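Side-chain contacts in tryptophan--tRNA ligase (Aeropyrum pernix, PDB 3A04), which catalyses the ATP-dependent attachment of L-tryptophan to tRNA(Trp), releasing AMP and diphosphate, as a class I aminoacyl-tRNA synthetase: residues 179-183 and 184-188; 189-192 and 193-197; 218-221 and 222-225; 167-170 and 171-175; 157-160 and 161-165. One frame throughout, in Å; residues are numbered along the deposited sequence. Where two conformers were deposited one is given.

Contact 1. Residues 179-183 and 184-188; sequences GELTP and AKMMA
The flat peptide carbonyl of Glu180 is met in its own plane and not over a face: Lys185 NZ sits on a lone pair of Glu180 O, 2.6 Å away. The lysine reaches back past the helix start with its chain bent at chi3 (62°), and on the way its CG passes Thr182 OG1 at 3.4 Å. The same ammonium group also binds Tyr178 O, so it ties together two backbone carbonyls of the turn that leaves helix 171-178 at Gly179. The carbonyls of Thr182 and Pro183 open the backbone ladder of helix 183-197. Met186 N donates to Thr182 O at 3.0 Å, and Met187 N reaches Pro183 O at 2.8 Å. Thr182 OG1 lies between its own backbone N and carbonyl carbon (chi1 63°), a rotation that aims the hydroxyl oxygen at Lys185 N, from which it accepts a bond of 3.0 Å. Across the helix start, Leu181 CD1 comes to 4.1 Å from Met186 SD in the conformer described, the two chains crossing at about a right angle. Pro183 and Met186 also pack against the second subunit, on Met174 and Met186 of that chain. Threonine as N-cap, proline in the first turn and a Leu181-Met186 pair bracketing the cap make up a helix N-cap with a hydrophobic staple, placed here at the dimer interface.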
loop_
_atom_site.group_PDB
_atom_site.type_symbol
_atom_site.label_atom_id
_atom_site.label_comp_id
_atom_site.label_asym_id
_atom_site.label_seq_id
_atom_site.Cartn_x
_atom_site.Cartn_y
_atom_site.Cartn_z
ATOM N N GLY A 179 11.536 3.885 14.438
ATOM C CA GLY A 179 11.122 3.267 15.714
ATOM C C GLY A 179 10.093 2.127 15.601
ATOM O O GLY A 179 10.120 1.333 14.638
ATOM N N GLU A 180 9.163 2.056 16.561
ATOM C CA GLU A 180 8.046 1.069 16.527
ATOM C C GLU A 180 7.249 1.009 15.245
ATOM O O GLU A 180 6.735 2.002 14.741
ATOM C CB GLU A 180 7.084 1.272 17.694
ATOM C CG GLU A 180 7.756 1.148 19.075
ATOM C CD GLU A 180 7.782 -0.296 19.608
ATOM O OE1 GLU A 180 6.900 -0.643 20.449
ATOM O OE2 GLU A 180 8.689 -1.064 19.186
ATOM N N LEU A 181 7.111 -0.185 14.724
ATOM C CA LEU A 181 6.631 -0.358 13.375
ATOM C C LEU A 181 5.157 -0.699 13.160
ATOM O O LEU A 181 4.804 -1.881 12.811
ATOM C CB LEU A 181 7.448 -1.434 12.756
ATOM C CG LEU A 181 8.778 -0.992 12.212
ATOM C CD1 LEU A 181 8.896 -1.936 11.041
ATOM C CD2 LEU A 181 8.825 0.516 11.755
ATOM N N THR A 182 4.292 0.310 13.303
ATOM C CA THR A 182 2.871 0.072 13.211
ATOM C C THR A 182 2.590 -0.233 11.723
ATOM O O THR A 182 3.398 0.140 10.853
ATOM C CB THR A 182 2.036 1.324 13.709
ATOM O OG1 THR A 182 2.294 2.473 12.864
ATOM C CG2 THR A 182 2.363 1.683 15.210
ATOM N N PRO A 183 1.476 -0.918 11.421
ATOM C CA PRO A 183 1.134 -0.973 9.989
ATOM C C PRO A 183 1.143 0.415 9.307
ATOM O O PRO A 183 1.666 0.566 8.160
ATOM C CB PRO A 183 -0.238 -1.644 9.989
ATOM C CG PRO A 183 -0.163 -2.579 11.333
ATOM C CD PRO A 183 0.498 -1.637 12.277
ATOM N N ALA A 184 0.598 1.430 9.983
ATOM C CA ALA A 184 0.577 2.792 9.365
ATOM C C ALA A 184 1.972 3.375 9.102
ATOM O O ALA A 184 2.175 3.991 8.053
ATOM C CB ALA A 184 -0.319 3.822 10.220
ATOM N N LYS A 185 2.933 3.252 10.061
ATOM C CA LYS A 185 4.248 3.786 9.839
ATOM C C LYS A 185 4.966 2.987 8.794
ATOM O O LYS A 185 5.783 3.510 8.050
ATOM C CB LYS A 185 5.077 3.813 11.177
ATOM C CG LYS A 185 4.487 4.968 12.126
ATOM C CD LYS A 185 5.015 4.883 13.569
ATOM C CE LYS A 185 6.464 5.054 13.604
ATOM N NZ LYS A 185 7.017 4.595 14.972
ATOM N N MET A 186 4.655 1.720 8.679
ATOM C CA MET A 186 5.246 0.904 7.652
ATOM C C MET A 186 4.755 1.383 6.312
ATOM O O MET A 186 5.501 1.620 5.435
ATOM C CB MET A 186 5.043 -0.624 7.657
ATOM C CG MET A 186 5.380 -1.315 9.000
ATOM S SD MET A 186 5.614 -3.109 8.936
ATOM C CE MET A 186 4.005 -3.824 9.303
ATOM N N MET A 187 3.469 1.524 6.183
ATOM C CA MET A 187 2.901 2.056 4.931
ATOM C C MET A 187 3.492 3.442 4.620
ATOM O O MET A 187 3.836 3.771 3.452
ATOM C CB MET A 187 1.387 2.077 5.041
ATOM C CG MET A 187 0.685 2.667 3.813
ATOM S SD MET A 187 0.648 1.405 2.468
ATOM C CE MET A 187 -0.003 0.110 3.356
ATOM N N ALA A 188 3.560 4.311 5.625
ATOM C CA ALA A 188 4.078 5.664 5.331
ATOM C C ALA A 188 5.498 5.684 4.799
ATOM O O ALA A 188 5.864 6.526 3.963
ATOM C CB ALA A 188 3.984 6.532 6.594
#

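Contact 2. Residues 189-192 and 193-197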
loop_
_atom_site.group_PDB
_atom_site.type_symbol
_atom_site.label_atom_id
_atom_site.label_comp_id
_atom_site.label_asym_id
_atom_site.label_seq_id
_atom_site.Cartn_x
_atom_site.Cartn_y
_atom_site.Cartn_z
ATOM N N SER A 189 6.344 4.807 5.345
ATOM C CA SER A 189 7.708 4.751 4.905
ATOM C C SER A 189 7.822 4.318 3.416
ATOM O O SER A 189 8.533 4.927 2.626
ATOM C CB SER A 189 8.460 3.807 5.830
ATOM O OG SER A 189 9.755 3.701 5.311
ATOM N N LEU A 190 7.114 3.273 3.034
ATOM C CA LEU A 190 7.099 2.868 1.602
ATOM C C LEU A 190 6.497 3.963 0.720
ATOM O O LEU A 190 6.922 4.151 -0.414
ATOM C CB LEU A 190 6.294 1.579 1.367
ATOM C CG LEU A 190 6.680 0.325 2.189
ATOM C CD1 LEU A 190 5.677 -0.822 2.010
ATOM C CD2 LEU A 190 8.037 -0.173 1.803
ATOM N N THR A 191 5.470 4.639 1.215
ATOM C CA THR A 191 4.744 5.633 0.366
ATOM C C THR A 191 5.688 6.827 0.172
ATOM O O THR A 191 5.761 7.439 -0.874
ATOM C CB THR A 191 3.397 6.053 1.097
ATOM O OG1 THR A 191 2.559 4.889 1.219
ATOM C CG2 THR A 191 2.607 7.064 0.312
ATOM N N GLN A 192 6.430 7.188 1.231
ATOM C CA GLN A 192 7.344 8.284 1.066
ATOM C C GLN A 192 8.411 7.939 0.079
ATOM O O GLN A 192 8.895 8.825 -0.616
ATOM C CB GLN A 192 7.915 8.626 2.475
ATOM C CG GLN A 192 8.221 9.994 2.713
ATOM C CD GLN A 192 9.124 10.187 3.978
ATOM O OE1 GLN A 192 9.958 11.136 4.039
ATOM N NE2 GLN A 192 8.973 9.274 4.958
ATOM N N ALA A 193 8.883 6.676 0.042
ATOM C CA ALA A 193 9.898 6.327 -0.975
ATOM C C ALA A 193 9.231 6.450 -2.365
ATOM O O ALA A 193 9.887 6.830 -3.324
ATOM C CB ALA A 193 10.355 4.856 -0.774
ATOM N N ALA A 194 7.986 5.936 -2.499
ATOM C CA ALA A 194 7.274 6.117 -3.787
ATOM C C ALA A 194 7.100 7.564 -4.181
ATOM O O ALA A 194 7.176 7.926 -5.398
ATOM C CB ALA A 194 5.900 5.385 -3.729
ATOM N N ASP A 195 6.782 8.427 -3.216
ATOM C CA ASP A 195 6.712 9.886 -3.556
ATOM C C ASP A 195 8.006 10.322 -4.303
ATOM O O ASP A 195 7.952 10.986 -5.336
ATOM C CB ASP A 195 6.551 10.743 -2.265
ATOM C CG ASP A 195 5.148 10.631 -1.674
ATOM O OD1 ASP A 195 4.183 10.362 -2.461
ATOM O OD2 ASP A 195 4.994 10.737 -0.436
ATOM N N ILE A 196 9.175 9.967 -3.766
ATOM C CA ILE A 196 10.444 10.346 -4.431
ATOM C C ILE A 196 10.668 9.664 -5.789
ATOM O O ILE A 196 11.017 10.313 -6.800
ATOM C CB ILE A 196 11.631 10.043 -3.470
ATOM C CG1 ILE A 196 11.443 10.910 -2.206
ATOM C CG2 ILE A 196 12.988 10.231 -4.203
ATOM C CD1 ILE A 196 12.286 10.434 -0.922
ATOM N N LEU A 197 10.472 8.353 -5.831
ATOM C CA LEU A 197 10.900 7.574 -6.998
ATOM C C LEU A 197 9.865 7.566 -8.103
ATOM O O LEU A 197 10.245 7.316 -9.201
ATOM C CB LEU A 197 11.142 6.123 -6.529
ATOM C CG LEU A 197 12.369 6.040 -5.597
ATOM C CD1 LEU A 197 12.437 4.675 -4.967
ATOM C CD2 LEU A 197 13.738 6.396 -6.263
#
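Asp195 folds back over the carbonyl of Thr191, and this is the tight part of the turn. Asp195 N donates to Thr191 O over 2.7 Å, while the carboxyl carbon CG of Asp195 rests 3.3 Å from the same oxygen. With CG placed beside its backbone N (chi1 -73°), the carboxylate leans back along the helix, and its oxygens find their partners beyond this turn: OD1 is hydrogen-bonded to the hydroxyls of Tyr158 and Tyr149, and OD2 to Gln151 NE2. Between them these three partners hold the buried group. The two alanine methyls make the usual helix contacts with the carbonyl three residues back, Ala193 CB lying 3.5 Å from Leu190 O and Ala194 CB 3.5 Å from Thr191 O. This is the C-terminal half of helix 183-197, a helix of the class I catalytic domain that is flanked by helices 156-165 and 219-231, with Thr191 and Ala194 facing the first and Ala193 the second. Thr191 OG1 turns to Met187 O, one turn earlier. The looser side runs through Gln192 and Ile196. Ile196 N makes a weak bond of 3.4 Å to Gln192 O, and Ile196 CG1 stands 3.7 Å from that carbonyl oxygen. Gln192 is the residue of this turn that is partly exposed; its extended chain leads away from the turn, and NE2 bonds to Tyr178 OH.

Contact 3. Residues 218-221 and 222-225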
loop_
_atom_site.group_PDB
_atom_site.type_symbol
_atom_site.label_atom_id
_atom_site.label_comp_id
_atom_site.label_asym_id
_atom_site.label_seq_id
_atom_site.Cartn_x
_atom_site.Cartn_y
_atom_site.Cartn_z
ATOM N N GLN A 218 16.750 13.867 8.090
ATOM C CA GLN A 218 15.879 13.100 7.228
ATOM C C GLN A 218 16.683 12.171 6.319
ATOM O O GLN A 218 16.128 11.538 5.452
ATOM C CB GLN A 218 15.094 14.064 6.333
ATOM C CG GLN A 218 14.177 15.007 7.119
ATOM C CD GLN A 218 13.536 16.034 6.204
ATOM O OE1 GLN A 218 14.154 17.030 5.853
ATOM N NE2 GLN A 218 12.260 15.816 5.863
ATOM N N ASP A 219 18.009 12.089 6.497
ATOM C CA ASP A 219 18.771 11.265 5.571
ATOM C C ASP A 219 18.535 9.760 5.687
ATOM O O ASP A 219 18.607 9.064 4.669
ATOM C CB ASP A 219 20.283 11.602 5.608
ATOM C CG ASP A 219 20.989 11.134 4.370
ATOM O OD1 ASP A 219 20.644 11.602 3.223
ATOM O OD2 ASP A 219 21.855 10.265 4.540
ATOM N N PRO A 220 18.283 9.230 6.909
ATOM C CA PRO A 220 18.067 7.756 6.987
ATOM C C PRO A 220 16.960 7.255 6.059
ATOM O O PRO A 220 17.155 6.197 5.384
ATOM C CB PRO A 220 17.697 7.506 8.422
ATOM C CG PRO A 220 18.513 8.644 9.189
ATOM C CD PRO A 220 18.307 9.846 8.249
ATOM N N HIS A 221 15.849 7.993 5.994
ATOM C CA HIS A 221 14.786 7.568 5.040
ATOM C C HIS A 221 15.210 7.700 3.576
ATOM O O HIS A 221 14.865 6.865 2.686
ATOM C CB HIS A 221 13.416 8.289 5.258
ATOM C CG HIS A 221 12.378 7.775 4.313
ATOM N ND1 HIS A 221 12.174 8.313 3.060
ATOM C CD2 HIS A 221 11.596 6.673 4.384
ATOM C CE1 HIS A 221 11.282 7.578 2.410
ATOM N NE2 HIS A 221 10.909 6.586 3.202
ATOM N N LEU A 222 15.923 8.769 3.269
ATOM C CA LEU A 222 16.453 8.935 1.917
ATOM C C LEU A 222 17.431 7.799 1.491
ATOM O O LEU A 222 17.488 7.407 0.356
ATOM C CB LEU A 222 17.212 10.233 1.894
ATOM C CG LEU A 222 17.479 10.885 0.573
ATOM C CD1 LEU A 222 16.188 10.904 -0.261
ATOM C CD2 LEU A 222 17.871 12.349 0.912
ATOM N N ARG A 223 18.188 7.260 2.441
ATOM C CA ARG A 223 19.120 6.216 2.122
ATOM C C ARG A 223 18.327 4.934 1.893
ATOM O O ARG A 223 18.696 4.107 1.052
ATOM C CB ARG A 223 20.134 6.086 3.313
ATOM C CG ARG A 223 21.156 7.242 3.315
ATOM C CD ARG A 223 22.407 6.900 4.215
ATOM N NE ARG A 223 22.037 6.294 5.499
ATOM C CZ ARG A 223 21.873 6.980 6.634
ATOM N NH1 ARG A 223 22.011 8.286 6.634
ATOM N NH2 ARG A 223 21.570 6.379 7.773
ATOM N N LEU A 224 17.266 4.727 2.668
ATOM C CA LEU A 224 16.445 3.537 2.438
ATOM C C LEU A 224 15.797 3.650 1.015
ATOM O O LEU A 224 15.743 2.674 0.282
ATOM C CB LEU A 224 15.362 3.352 3.503
ATOM C CG LEU A 224 14.307 2.258 3.241
ATOM C CD1 LEU A 224 14.987 0.843 3.249
ATOM C CD2 LEU A 224 13.118 2.299 4.268
ATOM N N THR A 225 15.349 4.837 0.643
ATOM C CA THR A 225 14.814 5.117 -0.739
ATOM C C THR A 225 15.848 4.800 -1.816
ATOM O O THR A 225 15.514 4.185 -2.836
ATOM C CB THR A 225 14.302 6.603 -0.846
ATOM O OG1 THR A 225 13.273 6.772 0.146
ATOM C CG2 THR A 225 13.674 6.937 -2.222
#
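Asp219 and Arg223 meet in the first turn of helix 219-231, the crossover helix that links the parallel strands 210-215 and 242-246. Arg223 NH1 donates to Asp219 OD2 over 2.9 Å in a salt bridge that is far from coplanar: the carboxylate and guanidinium planes stand 52° apart, and NH1 meets OD2 on its anti side, out of the carboxylate plane. A bend at chi3 (-44°) brings the guanidinium back over the helix start, where Pro220 CA lies over one of its faces. The other carboxylate oxygen, OD1, is bound by Arg56 and by Tyr245 OH, so one aspartate links the helix to strands 52-56 and 242-246. Leu222 CD2 passes Asp219 OD1 at 3.7 Å. On another side of the helix, His221 O takes two bonds from one residue, Thr225 N at 2.9 Å and Thr225 OG1 at 3.0 Å. They reach it from opposite faces of the carbonyl plane, with OG1 35° above it and not on a lone pair. Thr225 OG1 also lies 3.1 Å from His221 CE1, oblique to the imidazole. The ring's NE2 bonds to Ser189 O, so His221 joins this helix to helix 183-197. An acid-base pair one turn apart and a threonine hydroxyl folded back onto the carbonyl four residues earlier are both typical of alpha-helices, here in a beta-alpha-beta unit of the class I Rossmann-type fold.

Contact 4. Residues 167-170 and 171-175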
loop_
_atom_site.group_PDB
_atom_site.type_symbol
_atom_site.label_atom_id
_atom_site.label_comp_id
_atom_site.label_asym_id
_atom_site.label_seq_id
_atom_site.Cartn_x
_atom_site.Cartn_y
_atom_site.Cartn_z
ATOM N N GLY A 167 8.302 -5.801 -0.683
ATOM C CA GLY A 167 9.089 -7.053 -0.733
ATOM C C GLY A 167 10.604 -6.832 -0.602
ATOM O O GLY A 167 11.362 -7.798 -0.461
ATOM N N LYS A 168 11.035 -5.575 -0.573
ATOM C CA LYS A 168 12.472 -5.284 -0.666
ATOM C C LYS A 168 13.047 -4.556 0.527
ATOM O O LYS A 168 14.092 -3.952 0.449
ATOM C CB LYS A 168 12.764 -4.516 -1.948
ATOM C CG LYS A 168 12.316 -5.248 -3.233
ATOM C CD LYS A 168 13.192 -6.504 -3.422
ATOM C CE LYS A 168 13.003 -7.034 -4.826
ATOM N NZ LYS A 168 13.796 -8.313 -4.952
ATOM N N VAL A 169 12.361 -4.613 1.642
ATOM C CA VAL A 169 12.873 -4.024 2.839
ATOM C C VAL A 169 12.458 -4.926 4.002
ATOM O O VAL A 169 11.395 -5.544 3.947
ATOM C CB VAL A 169 12.350 -2.554 2.951
ATOM C CG1 VAL A 169 10.828 -2.505 2.981
ATOM C CG2 VAL A 169 12.984 -1.847 4.162
ATOM N N THR A 170 13.299 -5.025 5.042
ATOM C CA THR A 170 12.943 -5.811 6.242
ATOM C C THR A 170 12.300 -4.940 7.333
ATOM O O THR A 170 12.439 -3.723 7.339
ATOM C CB THR A 170 14.224 -6.521 6.843
ATOM O OG1 THR A 170 15.119 -5.508 7.292
ATOM C CG2 THR A 170 14.916 -7.321 5.771
ATOM N N ALA A 171 11.608 -5.590 8.270
ATOM C CA ALA A 171 11.077 -4.914 9.458
ATOM C C ALA A 171 12.230 -4.221 10.223
ATOM O O ALA A 171 12.099 -3.075 10.646
ATOM C CB ALA A 171 10.305 -5.972 10.409
ATOM N N ALA A 172 13.389 -4.888 10.326
ATOM C CA ALA A 172 14.570 -4.302 11.076
ATOM C C ALA A 172 15.090 -3.007 10.399
ATOM O O ALA A 172 15.382 -2.003 11.060
ATOM C CB ALA A 172 15.718 -5.327 11.201
ATOM N N GLU A 173 15.202 -3.025 9.074
ATOM C CA GLU A 173 15.565 -1.800 8.366
ATOM C C GLU A 173 14.614 -0.649 8.663
ATOM O O GLU A 173 15.034 0.461 8.942
ATOM C CB GLU A 173 15.600 -2.067 6.872
ATOM C CG GLU A 173 16.737 -3.021 6.501
ATOM C CD GLU A 173 16.822 -3.246 5.008
ATOM O OE1 GLU A 173 15.843 -3.706 4.401
ATOM O OE2 GLU A 173 17.889 -2.971 4.447
ATOM N N MET A 174 13.323 -0.913 8.598
ATOM C CA MET A 174 12.379 0.144 8.855
ATOM C C MET A 174 12.417 0.585 10.306
ATOM O O MET A 174 12.463 1.777 10.583
ATOM C CB MET A 174 10.989 -0.333 8.481
ATOM C CG MET A 174 10.767 -0.452 7.014
ATOM S SD MET A 174 8.981 -0.768 6.921
ATOM C CE MET A 174 8.826 -0.938 5.224
ATOM N N GLU A 175 12.435 -0.378 11.222
ATOM C CA GLU A 175 12.603 -0.102 12.645
ATOM C C GLU A 175 13.764 0.862 12.936
ATOM O O GLU A 175 13.592 1.835 13.706
ATOM C CB GLU A 175 12.717 -1.412 13.453
ATOM C CG GLU A 175 11.345 -2.046 13.731
ATOM C CD GLU A 175 11.296 -3.591 14.040
ATOM O OE1 GLU A 175 12.349 -4.220 14.347
ATOM O OE2 GLU A 175 10.153 -4.171 13.980
#
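Thr170 and Glu173 form a capping box at the start of helix 171-178. Each side chain serves the other's backbone: Glu173 N donates to Thr170 OG1 over 3.1 Å, and Thr170 N donates to Glu173 OE1 over 2.9 Å with an N-H...O angle of 164°. OE1 uses its anti lone pair, the one turned away from the second carboxylate oxygen. A chi1 of 65° turns the threonine hydroxyl in toward the first turn, where Thr170 OG1 also comes to 3.1 Å from Glu173 CG. Met174 N closes that turn on Thr170 O at 3.2 Å. The residues flanking the box form a hydrophobic staple. Val169 CG1 and Met174 CE touch at 3.4 Å, tighter than usual for two methyl groups, where the methionine runs roughly perpendicular to the valine. The second valine methyl, Val169 CG2, lies 3.4 Å from Glu173 OE1, so apolar and polar halves of the cap abut. Glu173 OE2 makes a salt bridge to Arg231 NH2, and NH1 of that arginine binds Lys168 O, fixing the loop and the box to the end of helix 219-231. Val169 and Met174 both lie on Leu190 of helix 183-197, Val169 also on Leu224 of helix 219-231, and Pro183 of the second subunit packs against Val169.

Contact 5. Residues 157-160 and 161-165; sequences PYFR and LIQLF
A chi1 of -161° turns the Phe159 ring away from its own N-H, whereas Ile162 carries CG1 beside its backbone N (chi1 -63°); these torsions swing the ring and the isoleucine tip together one turn apart. Phe159 was deposited in two conformers, and its contacts here are those of the one described. Ile162 CB lies over one face of the ring, offset toward the rim; the 3.4 Å between Ile162 CD1 and Phe159 CD1 is doubtful. Ile162 CD1 also lies 4.0 Å from Tyr158 CE2, so the isoleucine methyl touches two aromatic rings. Gln163 CG meets Phe159 CE2 obliquely at 3.6 Å, with the amide and ring planes 42° apart. Arg160 and Leu164 run side by side in the same direction, Arg160 CG 4.1 Å from Leu164 CD1. Backbone bonds support the turn, Gln163 N to Phe159 O at 3.0 Å and Leu164 N to Arg160 O at 2.9 Å. The guanidinium of Arg160 makes a cation-pi contact with Phe372 of the second subunit, and the Phe159 ring meets Phe159 of that chain. Apolar and polar groups thus both serve the dimer interface, where Arg160 NE and Gln163 NE2 bond to the backbone carbonyls of Thr152 and Gln151 of the second subunit.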
loop_
_atom_site.group_PDB
_atom_site.type_symbol
_atom_site.label_atom_id
_atom_site.label_comp_id
_atom_site.label_asym_id
_atom_site.label_seq_id
_atom_site.Cartn_x
_atom_site.Cartn_y
_atom_site.Cartn_z
ATOM N N PRO A 157 0.376 3.304 -11.243
ATOM C CA PRO A 157 1.819 3.002 -11.271
ATOM C C PRO A 157 2.560 3.410 -9.959
ATOM O O PRO A 157 3.532 2.728 -9.501
ATOM C CB PRO A 157 2.349 3.802 -12.504
ATOM C CG PRO A 157 1.153 4.359 -13.201
ATOM C CD PRO A 157 -0.067 4.225 -12.315
ATOM N N TYR A 158 2.092 4.494 -9.337
ATOM C CA TYR A 158 2.704 5.011 -8.085
ATOM C C TYR A 158 2.400 4.007 -7.020
ATOM O O TYR A 158 3.201 3.622 -6.244
ATOM C CB TYR A 158 1.952 6.311 -7.710
ATOM C CG TYR A 158 2.101 6.835 -6.308
ATOM C CD1 TYR A 158 3.199 7.626 -5.971
ATOM C CD2 TYR A 158 1.084 6.711 -5.392
ATOM C CE1 TYR A 158 3.307 8.188 -4.696
ATOM C CE2 TYR A 158 1.172 7.255 -4.145
ATOM C CZ TYR A 158 2.230 8.041 -3.820
ATOM O OH TYR A 158 2.252 8.579 -2.555
ATOM N N PHE A 159 1.182 3.549 -6.957
ATOM C CA PHE A 159 0.868 2.623 -5.904
ATOM C C PHE A 159 1.520 1.246 -6.152
ATOM O O PHE A 159 1.870 0.580 -5.232
ATOM C CB PHE A 159 -0.667 2.329 -5.505
ATOM C CG PHE A 159 -0.814 1.717 -4.111
ATOM C CD1 PHE A 159 -0.650 2.465 -2.970
ATOM C CD2 PHE A 159 -1.125 0.379 -3.938
ATOM C CE1 PHE A 159 -0.768 1.884 -1.745
ATOM C CE2 PHE A 159 -1.248 -0.153 -2.676
ATOM C CZ PHE A 159 -1.053 0.604 -1.624
ATOM N N ARG A 160 1.664 0.849 -7.393
ATOM C CA ARG A 160 2.371 -0.420 -7.647
ATOM C C ARG A 160 3.797 -0.380 -7.083
ATOM O O ARG A 160 4.317 -1.386 -6.587
ATOM C CB ARG A 160 2.429 -0.678 -9.147
ATOM C CG ARG A 160 2.953 -2.106 -9.457
ATOM C CD ARG A 160 2.906 -2.388 -10.986
ATOM N NE ARG A 160 1.624 -2.153 -11.592
ATOM C CZ ARG A 160 1.449 -1.572 -12.773
ATOM N NH1 ARG A 160 2.488 -1.151 -13.472
ATOM N NH2 ARG A 160 0.230 -1.437 -13.253
ATOM N N LEU A 161 4.468 0.788 -7.097
ATOM C CA LEU A 161 5.779 0.757 -6.511
ATOM C C LEU A 161 5.724 0.433 -5.042
ATOM O O LEU A 161 6.655 -0.185 -4.520
ATOM C CB LEU A 161 6.498 2.175 -6.652
ATOM C CG LEU A 161 6.880 2.576 -8.099
ATOM C CD1 LEU A 161 7.332 4.061 -8.081
ATOM C CD2 LEU A 161 8.025 1.640 -8.543
ATOM N N ILE A 162 4.723 1.016 -4.360
ATOM C CA ILE A 162 4.591 0.813 -2.948
ATOM C C ILE A 162 4.388 -0.678 -2.704
ATOM O O ILE A 162 5.020 -1.262 -1.788
ATOM C CB ILE A 162 3.382 1.616 -2.362
ATOM C CG1 ILE A 162 3.609 3.157 -2.550
ATOM C CG2 ILE A 162 3.194 1.275 -0.857
ATOM C CD1 ILE A 162 2.313 3.990 -2.235
ATOM N N GLN A 163 3.534 -1.297 -3.511
ATOM C CA GLN A 163 3.320 -2.759 -3.353
ATOM C C GLN A 163 4.596 -3.602 -3.596
ATOM O O GLN A 163 4.910 -4.512 -2.833
ATOM C CB GLN A 163 2.270 -3.237 -4.309
ATOM C CG GLN A 163 0.881 -2.659 -4.080
ATOM C CD GLN A 163 -0.091 -3.039 -5.218
ATOM O OE1 GLN A 163 0.040 -2.561 -6.368
ATOM N NE2 GLN A 163 -1.082 -3.885 -4.895
ATOM N N LEU A 164 5.367 -3.228 -4.585
ATOM C CA LEU A 164 6.573 -3.984 -4.905
ATOM C C LEU A 164 7.686 -3.636 -3.926
ATOM O O LEU A 164 8.451 -4.524 -3.596
ATOM C CB LEU A 164 7.018 -3.717 -6.333
ATOM C CG LEU A 164 5.935 -4.123 -7.383
ATOM C CD1 LEU A 164 6.541 -3.896 -8.795
ATOM C CD2 LEU A 164 5.451 -5.549 -7.274
ATOM N N PHE A 165 7.752 -2.376 -3.422
ATOM C CA PHE A 165 8.775 -2.027 -2.442
ATOM C C PHE A 165 8.628 -2.847 -1.183
ATOM O O PHE A 165 9.650 -3.087 -0.497
ATOM C CB PHE A 165 8.735 -0.549 -1.989
ATOM C CG PHE A 165 9.084 0.445 -3.067
ATOM C CD1 PHE A 165 9.746 0.063 -4.233
ATOM C CD2 PHE A 165 8.816 1.816 -2.862
ATOM C CE1 PHE A 165 10.090 1.006 -5.235
ATOM C CE2 PHE A 165 9.164 2.774 -3.862
ATOM C CZ PHE A 165 9.806 2.366 -5.048
#

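In the fold
Contacts 2 and 5 are buried turns within helices and contact 3 a buried first turn, whereas contacts 1 and 4 are partly exposed helix starts built on the same plan, a threonine N-cap with a hydrophobic staple. Contacts 1 and 2 share helix 183-197, which packs against the elements of the other three: Leu181 and Met186 lie on Met174 of contact 4, Leu190 joins contact 2 to Val169 and Met174 of contact 4, Gln192 packs on His221 of contact 3, and Ala194 on Ile162 of contact 5. Contacts 1, 4 and 5 line the dimer interface, contact 5 with polar bonds to the second subunit and contacts 1 and 4 by packing. Contact 3, untouched by the second subunit, has a salt bridge beside the central sheet.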